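YlmH (Streptococcus pneumoniae, PDB 2FPH) is thought to act in cell division and probably binds nucleic acid, its family pairing an N-terminal region with a putative RNA-binding domain. Local coordinates at residues L14-G17 / M18-I21; N37-Q40 / E41-K45. All coordinates share one frame; numbering follows the deposited sequence.

Contact 1 (L14-G17 / M18-I21)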
loop_
_atom_site.group_PDB
_atom_site.type_symbol
_atom_site.label_atom_id
_atom_site.label_comp_id
_atom_site.label_asym_id
_atom_site.label_seq_id
_atom_site.Cartn_x
_atom_site.Cartn_y
_atom_site.Cartn_z
ATOM N N LEU A 14 16.408 4.868 0.571
ATOM C CA LEU A 14 17.374 3.880 0.012
ATOM C C LEU A 14 17.984 3.014 1.102
ATOM O O LEU A 14 18.135 1.783 0.932
ATOM C CB LEU A 14 18.461 4.513 -0.772
ATOM C CG LEU A 14 18.050 5.246 -2.029
ATOM C CD1 LEU A 14 19.232 6.102 -2.558
ATOM C CD2 LEU A 14 17.598 4.257 -3.013
ATOM N N ASP A 15 18.283 3.645 2.243
ATOM C CA ASP A 15 18.720 2.899 3.411
ATOM C C ASP A 15 17.755 1.776 3.802
ATOM O O ASP A 15 18.198 0.673 4.128
ATOM C CB ASP A 15 18.881 3.823 4.598
ATOM C CG ASP A 15 20.100 4.723 4.499
ATOM O OD1 ASP A 15 21.027 4.527 3.644
ATOM O OD2 ASP A 15 20.182 5.689 5.284
ATOM N N LYS A 16 16.448 2.067 3.822
ATOM C CA LYS A 16 15.417 1.064 4.126
ATOM C C LYS A 16 15.386 0.007 3.034
ATOM O O LYS A 16 15.220 -1.227 3.262
ATOM C CB LYS A 16 14.007 1.695 4.238
ATOM C CG LYS A 16 13.755 2.654 5.402
ATOM C CD LYS A 16 12.278 3.139 5.320
ATOM C CE LYS A 16 11.786 3.815 6.610
ATOM N NZ LYS A 16 11.230 2.813 7.566
ATOM N N GLY A 17 15.526 0.465 1.800
ATOM C CA GLY A 17 15.504 -0.430 0.637
ATOM C C GLY A 17 16.613 -1.458 0.696
ATOM O O GLY A 17 16.402 -2.641 0.390
ATOM N N MET A 18 17.790 -1.032 1.124
ATOM C CA MET A 18 18.940 -1.928 1.284
ATOM C C MET A 18 18.742 -2.952 2.383
ATOM O O MET A 18 19.127 -4.161 2.201
ATOM C CB MET A 18 20.256 -1.110 1.503
ATOM C CG MET A 18 20.732 -0.371 0.326
ATOM S SD MET A 18 20.942 -1.257 -1.221
ATOM C CE MET A 18 22.066 -2.436 -0.633
ATOM N N GLU A 19 18.015 -2.567 3.423
ATOM C CA GLU A 19 17.613 -3.505 4.506
ATOM C C GLU A 19 16.691 -4.565 3.980
ATOM O O GLU A 19 16.842 -5.772 4.283
ATOM C CB GLU A 19 17.032 -2.770 5.772
ATOM C CG GLU A 19 18.052 -1.764 6.337
ATOM C CD GLU A 19 17.533 -0.747 7.355
ATOM O OE1 GLU A 19 16.366 -0.276 7.271
ATOM O OE2 GLU A 19 18.332 -0.394 8.253
ATOM N N TRP A 20 15.740 -4.158 3.141
ATOM C CA TRP A 20 14.801 -5.118 2.555
ATOM C C TRP A 20 15.517 -6.085 1.616
ATOM O O TRP A 20 15.234 -7.281 1.624
ATOM C CB TRP A 20 13.679 -4.407 1.824
ATOM C CG TRP A 20 12.807 -3.581 2.759
ATOM C CD1 TRP A 20 12.676 -3.697 4.118
ATOM C CD2 TRP A 20 12.027 -2.457 2.385
ATOM N NE1 TRP A 20 11.814 -2.739 4.618
ATOM C CE2 TRP A 20 11.396 -1.961 3.564
ATOM C CE3 TRP A 20 11.772 -1.823 1.166
ATOM C CZ2 TRP A 20 10.541 -0.857 3.538
ATOM C CZ3 TRP A 20 10.866 -0.710 1.158
ATOM C CH2 TRP A 20 10.314 -0.254 2.315
ATOM N N ILE A 21 16.394 -5.558 0.795
ATOM C CA ILE A 21 17.205 -6.415 -0.087
ATOM C C ILE A 21 18.020 -7.422 0.706
ATOM O O ILE A 21 17.967 -8.595 0.389
ATOM C CB ILE A 21 18.073 -5.543 -0.971
ATOM C CG1 ILE A 21 17.182 -4.899 -2.047
ATOM C CG2 ILE A 21 19.207 -6.289 -1.612
ATOM C CD1 ILE A 21 17.853 -3.897 -2.768
#
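Trp20 and Lys16 meet one turn apart in the middle of helix 11-27. Four i to i+4 hydrogen bonds, the pattern of a regular alpha helix, join residues 14-17 to residues 18-21. Met18 N donates to Leu14 O at 2.8 Å. Glu19 N to Asp15 O, at 3.3 Å, is weak. Trp20 N donates to Lys16 O, and Ile21 N to Gly17 O; the latter is the straightest of the four, with an N-H...O angle of 166°.

The side chains of the later turn fold back over the carbonyls of the earlier one. Trp20 CG lies anti to its carbonyl carbon (chi1 -64°). This brings the indole over Lys16 O, which sits above one ring face, offset toward the rim, 3.4 Å from Trp20 CG. The same oxygen accepts from Trp20 N and touches the Trp20 ring. The six-membered part of the indole approaches Gly17 obliquely, Trp20 CE3 lying 4.0 Å from Gly17 CA. Ile21 CG1 rests 3.4 Å from Gly17 O. Met18 CG meets Leu14 O, and the methionine chain then bends away toward its sulfur.

Glu19 leans back over Asp15 and Lys16. Glu19 CG is 3.3 Å from Asp15 O, and Glu19 OE1 is 3.5 Å from Lys16 CA. The opposite charges of Lys16 NZ and Glu19 OE1 stay 6.0 Å apart, so any attraction between them is probably modest.

Gly17 is buried, its CA touching Leu44 of helix 38-50. Leu14, Met18 and Ile21 all touch Leu47 of that helix. Trp20 stacks on Phe31 of strand 31-32 and touches Thr33 and Pro34. Within the YlmH N-terminal region, the contact thus joins helix 11-27 to the second helix and to an outer strand of the three-stranded sheet.

Contact 2 (N37-Q40 / E41-K45)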
loop_
_atom_site.group_PDB
_atom_site.type_symbol
_atom_site.label_atom_id
_atom_site.label_comp_id
_atom_site.label_asym_id
_atom_site.label_seq_id
_atom_site.Cartn_x
_atom_site.Cartn_y
_atom_site.Cartn_z
ATOM N N ASN A 37 5.212 5.212 -2.084
ATOM C CA ASN A 37 4.780 6.126 -3.138
ATOM C C ASN A 37 5.482 5.848 -4.471
ATOM O O ASN A 37 6.357 4.978 -4.544
ATOM C CB ASN A 37 4.857 7.595 -2.637
ATOM C CG ASN A 37 6.270 8.124 -2.557
ATOM O OD1 ASN A 37 7.155 7.725 -3.309
ATOM N ND2 ASN A 37 6.472 9.110 -1.688
ATOM N N PRO A 38 4.994 6.411 -5.568
ATOM C CA PRO A 38 5.558 6.121 -6.886
ATOM C C PRO A 38 7.074 6.423 -7.046
ATOM O O PRO A 38 7.782 5.699 -7.694
ATOM C CB PRO A 38 4.722 7.007 -7.781
ATOM C CG PRO A 38 3.438 7.085 -7.070
ATOM C CD PRO A 38 3.824 7.318 -5.660
ATOM N N HIS A 39 7.546 7.452 -6.393
ATOM C CA HIS A 39 8.959 7.736 -6.434
ATOM C C HIS A 39 9.785 6.686 -5.722
ATOM O O HIS A 39 10.761 6.248 -6.260
ATOM C CB HIS A 39 9.285 9.050 -5.804
ATOM C CG HIS A 39 10.744 9.360 -5.881
ATOM N ND1 HIS A 39 11.352 9.737 -7.055
ATOM C CD2 HIS A 39 11.700 9.418 -4.917
ATOM C CE1 HIS A 39 12.637 9.967 -6.829
ATOM N NE2 HIS A 39 12.874 9.784 -5.541
ATOM N N GLN A 40 9.276 6.245 -4.579
ATOM C CA GLN A 40 9.875 5.166 -3.793
ATOM C C GLN A 40 9.837 3.857 -4.518
ATOM O O GLN A 40 10.838 3.092 -4.478
ATOM C CB GLN A 40 9.199 5.063 -2.453
ATOM C CG GLN A 40 9.485 6.278 -1.574
ATOM C CD GLN A 40 8.632 6.399 -0.353
ATOM O OE1 GLN A 40 7.541 5.831 -0.275
ATOM N NE2 GLN A 40 9.090 7.253 0.600
ATOM N N GLU A 41 8.732 3.554 -5.196
ATOM C CA GLU A 41 8.694 2.384 -6.085
ATOM C C GLU A 41 9.778 2.403 -7.142
ATOM O O GLU A 41 10.391 1.362 -7.419
ATOM C CB GLU A 41 7.287 2.296 -6.730
ATOM C CG GLU A 41 6.988 1.226 -7.783
ATOM C CD GLU A 41 5.665 1.472 -8.538
ATOM O OE1 GLU A 41 5.175 2.636 -8.584
ATOM O OE2 GLU A 41 5.114 0.490 -9.127
ATOM N N LYS A 42 10.019 3.567 -7.762
ATOM C CA LYS A 42 11.036 3.664 -8.784
ATOM C C LYS A 42 12.431 3.445 -8.196
ATOM O O LYS A 42 13.199 2.700 -8.767
ATOM C CB LYS A 42 10.960 5.022 -9.497
ATOM C CG LYS A 42 9.828 5.145 -10.442
ATOM C CD LYS A 42 9.964 6.383 -11.379
ATOM C CE LYS A 42 9.642 7.694 -10.724
ATOM N NZ LYS A 42 8.156 7.997 -10.703
ATOM N N LEU A 43 12.682 3.969 -6.993
ATOM C CA LEU A 43 13.976 3.793 -6.306
ATOM C C LEU A 43 14.218 2.357 -5.996
ATOM O O LEU A 43 15.300 1.865 -6.251
ATOM C CB LEU A 43 13.970 4.550 -5.016
ATOM C CG LEU A 43 14.651 5.904 -4.835
ATOM C CD1 LEU A 43 15.009 6.718 -6.137
ATOM C CD2 LEU A 43 14.126 6.667 -3.674
ATOM N N LEU A 44 13.186 1.661 -5.499
ATOM C CA LEU A 44 13.391 0.273 -5.074
ATOM C C LEU A 44 13.620 -0.602 -6.331
ATOM O O LEU A 44 14.431 -1.504 -6.325
ATOM C CB LEU A 44 12.204 -0.169 -4.246
ATOM C CG LEU A 44 12.345 -1.152 -3.093
ATOM C CD1 LEU A 44 11.046 -1.959 -2.882
ATOM C CD2 LEU A 44 13.651 -1.889 -2.840
ATOM N N LYS A 45 12.877 -0.371 -7.409
ATOM C CA LYS A 45 13.116 -1.066 -8.675
ATOM C C LYS A 45 14.578 -0.939 -9.180
ATOM O O LYS A 45 15.162 -1.925 -9.594
ATOM C CB LYS A 45 12.152 -0.543 -9.746
ATOM C CG LYS A 45 10.747 -1.107 -9.583
ATOM C CD LYS A 45 9.742 -0.346 -10.385
ATOM C CE LYS A 45 8.354 -1.018 -10.449
ATOM N NZ LYS A 45 8.367 -2.454 -10.098
HETATM O O HOH W 1 6.614 4.409 -9.959
#
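His39 and Leu43 cross obliquely on the first turns of helix 38-50. Both leucine methyls reach the imidazole: Leu43 CD1 and CD2 each lie 3.8 Å from His39 NE2. His39 CG is anti to the backbone N (chi1 -178°), which swings the ring along the helix toward Leu43. The NE2 atom is also hydrogen-bonded to Asp10, which helps hold the ring from outside this helix.

Asn37, the N-cap, and Gln40 form a capping box at the N-terminal end of helix 38-50, each side-chain oxygen accepting from the other's backbone N. Gln40 N donates to Asn37 OD1 at 2.9 Å, and Asn37 N donates to Gln40 OE1 at 3.0 Å. The first main-chain bond of the helix, Glu41 N to Asn37 O, is 2.8 Å long.

Glu41 extends beside Pro38. A water donates to both Glu41 OE1 (2.7 Å) and Pro38 O (2.9 Å), while Glu41 OE2 bonds to Ser57. Lys42 curls back over Pro38 O, Lys42 CG lying 3.5 Å from that oxygen.

Leu43 packs on Phe13 of helix 11-27. Leu44 meets Val69 and Leu71 of strand 69-72, so helix 38-50 is held between helix and sheet.

How the contacts relate
From the N terminus, contact 1 comes first and joins two successive turns of helix 11-27. The chain then passes through strand 31-32 and enters helix 38-50, where contact 2 joins the first turns. Neither contact closes a long loop. The two are in series along the chain: neither nests in the other and they do not cross. In space their centres are about 12 Å apart, and they touch directly. Leu14 CD2 is 3.8 Å from Leu43 CG, and Trp20 CE3 is 4.1 Å from Leu44 CD1. Together they tie the two helices to the small antiparallel sheet of the N-terminal region.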